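Local coordinates for ribosomal protein L11 methyltransferase (Lactobacillus delbrueckii subsp. bulgaricus ATCC BAA-365, PDB 3GRZ) that probably transfers methyl groups from S-adenosyl-L-methionine to lysine side chains of ribosomal protein L11, this chain being the C-terminal methyltransferase part of the enzyme, at residues I6-H11 with T46-M51; G53-M58 with H79-K84. All coordinates share one frame; numbering follows the deposited sequence. Where two conformers were deposited one is given.

Contact 1. Residues I6-H11 with T46-M51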
loop_
_atom_site.group_PDB
_atom_site.type_symbol
_atom_site.label_atom_id
_atom_site.label_comp_id
_atom_site.label_asym_id
_atom_site.label_seq_id
_atom_site.Cartn_x
_atom_site.Cartn_y
_atom_site.Cartn_z
ATOM N N ILE B 6 -15.528 -6.080 2.031
ATOM C CA ILE B 6 -14.492 -5.829 1.041
ATOM C C ILE B 6 -13.220 -5.535 1.825
ATOM O O ILE B 6 -13.062 -4.444 2.369
ATOM C CB ILE B 6 -14.850 -4.627 0.113
ATOM C CG1 ILE B 6 -16.258 -4.766 -0.486
ATOM C CG2 ILE B 6 -13.788 -4.426 -0.982
ATOM C CD1 ILE B 6 -16.487 -6.007 -1.336
ATOM N N ASN B 7 -12.337 -6.526 1.928
ATOM C CA ASN B 7 -11.019 -6.310 2.532
ATOM C C ASN B 7 -10.121 -5.500 1.592
ATOM O O ASN B 7 -9.862 -5.922 0.471
ATOM C CB ASN B 7 -10.355 -7.643 2.859
ATOM C CG ASN B 7 -10.912 -8.278 4.099
ATOM O OD1 ASN B 7 -10.970 -7.658 5.165
ATOM N ND2 ASN B 7 -11.312 -9.531 3.982
ATOM N N LEU B 8 -9.674 -4.334 2.036
ATOM C CA LEU B 8 -8.785 -3.519 1.210
ATOM C C LEU B 8 -7.324 -3.757 1.587
ATOM O O LEU B 8 -6.471 -3.943 0.718
ATOM C CB LEU B 8 -9.133 -2.033 1.328
ATOM C CG LEU B 8 -10.418 -1.555 0.639
ATOM C CD1 LEU B 8 -10.611 -0.091 0.913
ATOM C CD2 LEU B 8 -10.398 -1.809 -0.856
ATOM N N SER B 9 -7.059 -3.757 2.890
ATOM C CA SER B 9 -5.718 -3.949 3.428
ATOM C C SER B 9 -5.799 -4.510 4.837
ATOM O O SER B 9 -6.895 -4.772 5.345
ATOM C CB SER B 9 -4.947 -2.623 3.417
ATOM O OG SER B 9 -5.417 -1.720 4.402
ATOM N N ARG B 10 -4.633 -4.683 5.456
ATOM C CA ARG B 10 -4.495 -5.012 6.865
ATOM C C ARG B 10 -5.254 -4.045 7.788
ATOM O O ARG B 10 -5.760 -4.442 8.849
ATOM C CB ARG B 10 -2.993 -5.050 7.224
ATOM C CG ARG B 10 -2.630 -5.086 8.719
ATOM C CD ARG B 10 -3.137 -6.338 9.419
ATOM N NE ARG B 10 -2.870 -6.377 10.861
ATOM C CZ ARG B 10 -3.548 -5.689 11.781
ATOM N NH1 ARG B 10 -4.555 -4.893 11.436
ATOM N NH2 ARG B 10 -3.222 -5.803 13.060
ATOM N N HIS B 11 -5.331 -2.784 7.385
ATOM C CA HIS B 11 -5.905 -1.772 8.252
ATOM C C HIS B 11 -7.227 -1.188 7.762
ATOM O O HIS B 11 -7.749 -0.275 8.387
ATOM C CB HIS B 11 -4.884 -0.661 8.501
ATOM C CG HIS B 11 -3.687 -1.114 9.276
ATOM N ND1 HIS B 11 -2.464 -1.347 8.684
ATOM C CD2 HIS B 11 -3.532 -1.403 10.591
ATOM C CE1 HIS B 11 -1.603 -1.743 9.604
ATOM N NE2 HIS B 11 -2.225 -1.786 10.768
ATOM N N THR B 46 -9.944 0.430 -7.911
ATOM C CA THR B 46 -9.458 1.809 -7.914
ATOM C C THR B 46 -9.468 2.394 -6.511
ATOM O O THR B 46 -8.573 3.167 -6.155
ATOM C CB THR B 46 -10.242 2.717 -8.888
ATOM O OG1 THR B 46 -11.608 2.786 -8.476
ATOM C CG2 THR B 46 -10.159 2.173 -10.320
ATOM N N THR B 47 -10.462 1.990 -5.711
ATOM C CA THR B 47 -10.516 2.360 -4.305
ATOM C C THR B 47 -9.268 1.848 -3.581
ATOM O O THR B 47 -8.639 2.601 -2.863
ATOM C CB THR B 47 -11.833 1.854 -3.633
ATOM O OG1 THR B 47 -12.931 2.556 -4.210
ATOM C CG2 THR B 47 -11.846 2.101 -2.136
ATOM N N GLN B 48 -8.908 0.578 -3.791
ATOM C CA GLN B 48 -7.732 0.001 -3.148
ATOM C C GLN B 48 -6.429 0.730 -3.542
ATOM O O GLN B 48 -5.584 0.963 -2.693
ATOM C CB GLN B 48 -7.610 -1.490 -3.467
ATOM C CG GLN B 48 -6.435 -2.172 -2.749
ATOM C CD GLN B 48 -6.281 -3.628 -3.120
ATOM O OE1 GLN B 48 -5.914 -3.961 -4.252
ATOM N NE2 GLN B 48 -6.572 -4.514 -2.167
ATOM N N LEU B 49 -6.276 1.086 -4.820
ATOM C CA LEU B 49 -5.058 1.783 -5.275
ATOM C C LEU B 49 -4.920 3.120 -4.570
ATOM O O LEU B 49 -3.852 3.444 -4.019
ATOM C CB LEU B 49 -5.030 1.943 -6.808
ATOM C CG LEU B 49 -5.055 0.628 -7.618
ATOM C CD1 LEU B 49 -4.876 0.865 -9.108
ATOM C CD2 LEU B 49 -4.026 -0.374 -7.090
ATOM N N ALA B 50 -6.014 3.880 -4.549
ATOM C CA ALA B 50 -6.049 5.170 -3.846
ATOM C C ALA B 50 -5.736 5.002 -2.351
ATOM O O ALA B 50 -4.900 5.725 -1.809
ATOM C CB ALA B 50 -7.398 5.863 -4.056
ATOM N N MET B 51 -6.360 4.009 -1.711
ATOM C CA MET B 51 -6.105 3.711 -0.296
ATOM C C MET B 51 -4.664 3.358 0.043
ATOM O O MET B 51 -4.160 3.777 1.091
ATOM C CB MET B 51 -7.014 2.578 0.224
ATOM C CG MET B 51 -8.459 2.967 0.418
ATOM S SD MET B 51 -8.683 4.344 1.554
ATOM C CE MET B 51 -7.452 3.979 2.834
#

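Contact 2. Residues G53-M58 with H79-K84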
loop_
_atom_site.group_PDB
_atom_site.type_symbol
_atom_site.label_atom_id
_atom_site.label_comp_id
_atom_site.label_asym_id
_atom_site.label_seq_id
_atom_site.Cartn_x
_atom_site.Cartn_y
_atom_site.Cartn_z
ATOM N N GLY B 53 -2.062 4.380 -1.624
ATOM C CA GLY B 53 -1.389 5.678 -1.706
ATOM C C GLY B 53 -1.557 6.519 -0.450
ATOM O O GLY B 53 -0.614 7.202 -0.029
ATOM N N ILE B 54 -2.760 6.500 0.134
ATOM C CA ILE B 54 -3.035 7.265 1.356
ATOM C C ILE B 54 -2.274 6.652 2.530
ATOM O O ILE B 54 -1.659 7.368 3.329
ATOM C CB ILE B 54 -4.550 7.362 1.677
ATOM C CG1 ILE B 54 -5.299 8.079 0.561
ATOM C CG2 ILE B 54 -4.792 8.103 3.009
ATOM C CD1 ILE B 54 -6.833 7.980 0.685
ATOM N N GLU B 55 -2.283 5.324 2.602
ATOM C CA GLU B 55 -1.551 4.590 3.636
ATOM C C GLU B 55 -0.045 4.909 3.569
ATOM O O GLU B 55 0.605 5.074 4.597
ATOM C CB GLU B 55 -1.813 3.078 3.488
ATOM C CG GLU B 55 -0.927 2.148 4.330
ATOM C CD GLU B 55 -1.319 2.104 5.801
ATOM O OE1 GLU B 55 -2.454 2.504 6.138
ATOM O OE2 GLU B 55 -0.487 1.668 6.631
ATOM N N ARG B 56 0.476 5.036 2.349
ATOM C CA ARG B 56 1.871 5.368 2.130
ATOM C C ARG B 56 2.157 6.804 2.546
ATOM O O ARG B 56 3.158 7.065 3.222
ATOM C CB ARG B 56 2.235 5.125 0.664
ATOM C CG ARG B 56 3.626 5.562 0.243
ATOM C CD ARG B 56 3.779 5.399 -1.266
ATOM N NE ARG B 56 5.016 5.969 -1.774
ATOM C CZ ARG B 56 5.179 7.250 -2.099
ATOM N NH1 ARG B 56 6.351 7.682 -2.548
ATOM N NH2 ARG B 56 4.182 8.103 -1.960
ATOM N N ALA B 57 1.277 7.726 2.149
ATOM C CA ALA B 57 1.509 9.159 2.361
ATOM C C ALA B 57 1.309 9.617 3.806
ATOM O O ALA B 57 1.966 10.553 4.243
ATOM C CB ALA B 57 0.638 10.006 1.411
ATOM N N MET B 58 0.409 8.968 4.551
ATOM C CA MET B 58 0.009 9.495 5.862
ATOM C C MET B 58 0.966 9.089 6.970
ATOM O O MET B 58 0.600 8.340 7.869
ATOM C CB MET B 58 -1.463 9.140 6.212
ATOM C CG MET B 58 -2.120 10.070 7.273
ATOM S SD MET B 58 -2.671 11.720 6.715
ATOM C CE MET B 58 -4.165 11.255 5.819
ATOM N N HIS B 79 -9.670 10.474 7.132
ATOM C CA HIS B 79 -9.989 10.962 8.488
ATOM C C HIS B 79 -9.571 9.930 9.532
ATOM O O HIS B 79 -8.925 10.265 10.529
ATOM C CB HIS B 79 -11.485 11.302 8.615
ATOM C CG HIS B 79 -11.866 11.900 9.932
ATOM N ND1 HIS B 79 -12.115 11.138 11.056
ATOM C CD2 HIS B 79 -12.052 13.189 10.303
ATOM C CE1 HIS B 79 -12.423 11.932 12.064
ATOM N NE2 HIS B 79 -12.396 13.180 11.635
ATOM N N LYS B 80 -9.939 8.677 9.292
ATOM C CA LYS B 80 -9.625 7.585 10.222
ATOM C C LYS B 80 -8.113 7.330 10.333
ATOM O O LYS B 80 -7.612 6.978 11.405
ATOM C CB LYS B 80 -10.350 6.315 9.798
ATOM C CG LYS B 80 -11.830 6.340 10.159
ATOM C CD LYS B 80 -12.612 5.380 9.296
ATOM C CE LYS B 80 -14.018 5.155 9.829
ATOM N NZ LYS B 80 -14.038 4.677 11.238
ATOM N N LEU B 81 -7.399 7.557 9.228
ATOM C CA LEU B 81 -5.940 7.404 9.187
ATOM C C LEU B 81 -5.176 8.581 9.785
ATOM O O LEU B 81 -3.948 8.610 9.735
ATOM C CB LEU B 81 -5.457 7.114 7.762
ATOM C CG LEU B 81 -5.820 5.715 7.251
ATOM C CD1 LEU B 81 -5.479 5.569 5.785
ATOM C CD2 LEU B 81 -5.158 4.612 8.064
ATOM N N GLY B 82 -5.902 9.554 10.333
ATOM C CA GLY B 82 -5.301 10.607 11.130
ATOM C C GLY B 82 -5.053 11.911 10.405
ATOM O O GLY B 82 -4.141 12.638 10.777
ATOM N N ALA B 83 -5.853 12.227 9.382
ATOM C CA ALA B 83 -5.698 13.507 8.686
ATOM C C ALA B 83 -5.855 14.691 9.636
ATOM O O ALA B 83 -6.624 14.610 10.606
ATOM C CB ALA B 83 -6.677 13.630 7.555
ATOM N N LYS B 84 -5.116 15.774 9.351
ATOM C CA LYS B 84 -5.215 17.026 10.107
ATOM C C LYS B 84 -6.538 17.739 9.805
ATOM O O LYS B 84 -7.063 18.484 10.632
ATOM C CB LYS B 84 -4.026 17.942 9.780
ATOM C CG LYS B 84 -3.792 19.069 10.783
ATOM C CD LYS B 84 -2.763 20.085 10.290
ATOM C CE LYS B 84 -1.336 19.578 10.445
ATOM N NZ LYS B 84 -0.324 20.553 9.942
#

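Contact 1. Residues I6-H11 with T46-M51
L8 reaches from strand 6-9 to helix 44-57 and spreads its two methyls over three helix residues. Chi1 (-73°) sets CG anti to the carbonyl carbon, and the methyls beyond it come nearer the helix than the first side-chain bond points. L8 CD1 sits 3.8 Å from M51 CG and 4.0 Å from T47 CG2, the L8 side chain crossing both at about a right angle, while L8 CD2 lies 3.8 Å from Q48 CB. This apolar cluster is the tight, buried part, and leucine suits it because the fork reaches partners about one helical turn apart. T47 OG1 bonds back to the backbone oxygen of N43.

Q48, partly exposed, forms the looser and more polar side. Its chain, extended beyond CG, runs past the L8 side chain in the opposite direction; at its end Q48 NE2 donates to L8 O at 2.9 Å. The bond lies in the carbonyl plane on a lone pair, though bent at the hydrogen (149°). Q48 OE1 accepts from R56 NE of the second subunit, a bond that is weak in the reciprocal pair. An alanine here would probably leave L8 O without this donor and remove the acceptor offered to R56 of the second subunit.

The axes of strand 6-9 and helix 46-51 come within 8.7 Å, at 28°, and T47 is a predicted S-adenosyl-L-methionine site: the contact lays the first strand of this fragment against the helix that precedes the first strand of the Rossmann-like methyltransferase core.

Contact 2. Residues G53-M58 with H79-K84
M58 CG stands anti to the backbone N (chi1 -158°), and bends at chi2 and chi3 then curl the thioether toward the loop that follows helix 73-80; L81, whose CG is anti to the carbonyl carbon (chi1 -71°), points back at helix 44-57. Along this loop M58 makes a run of contacts: its CG is 3.4 Å from L81 O, and its CE meets A83 CB at 3.9 Å, with SD 4.0 Å from A83 CA. An unbranched, flexible methionine can follow such a bent surface, and the small A83 lets the CE methyl come close.

L81 divides its two methyls. The L81 and I54 side chains cross obliquely, with CD1 on I54 CG2 at 3.8 Å, whereas CD2 lies 3.9 Å from E55 OE1, a carboxylate oxygen beside a methyl rather than a polar bond. The other oxygen, E55 OE2, is hydrogen-bonded to H11 ND1 of the second subunit, which also brings F25 against M58 and H11 against L81. G82 ends the helix in a Schellman motif; its positive phi of 99° would press a side chain against the preceding carbonyl oxygen, which accounts for the glycine.

No hydrogen bond joins the two segments, so apolar contact carries most of the join. Strand 63-67 touches M58 and A83 through V64, and I54 packs on I156 of strand 153-161.

Both segments of contact 1 precede both segments of contact 2 in the sequence, and the centres of the two contacts are about 12 Å apart. Both use helix 44-57: its earlier turns receive strand 6-9, and its last turn and M58 just beyond meet the loop after helix 73-80. They touch where M51 CE of contact 1 lies 3.9 Å from L81 CD1 of contact 2. The shared helix thus ties the small three-stranded sheet to the seven-stranded methyltransferase sheet. Both contacts also face the second subunit, where R10 of contact 1 in one copy bonds to the backbone oxygen of L81 in contact 2 of the other, making these surfaces part of the dimer interface.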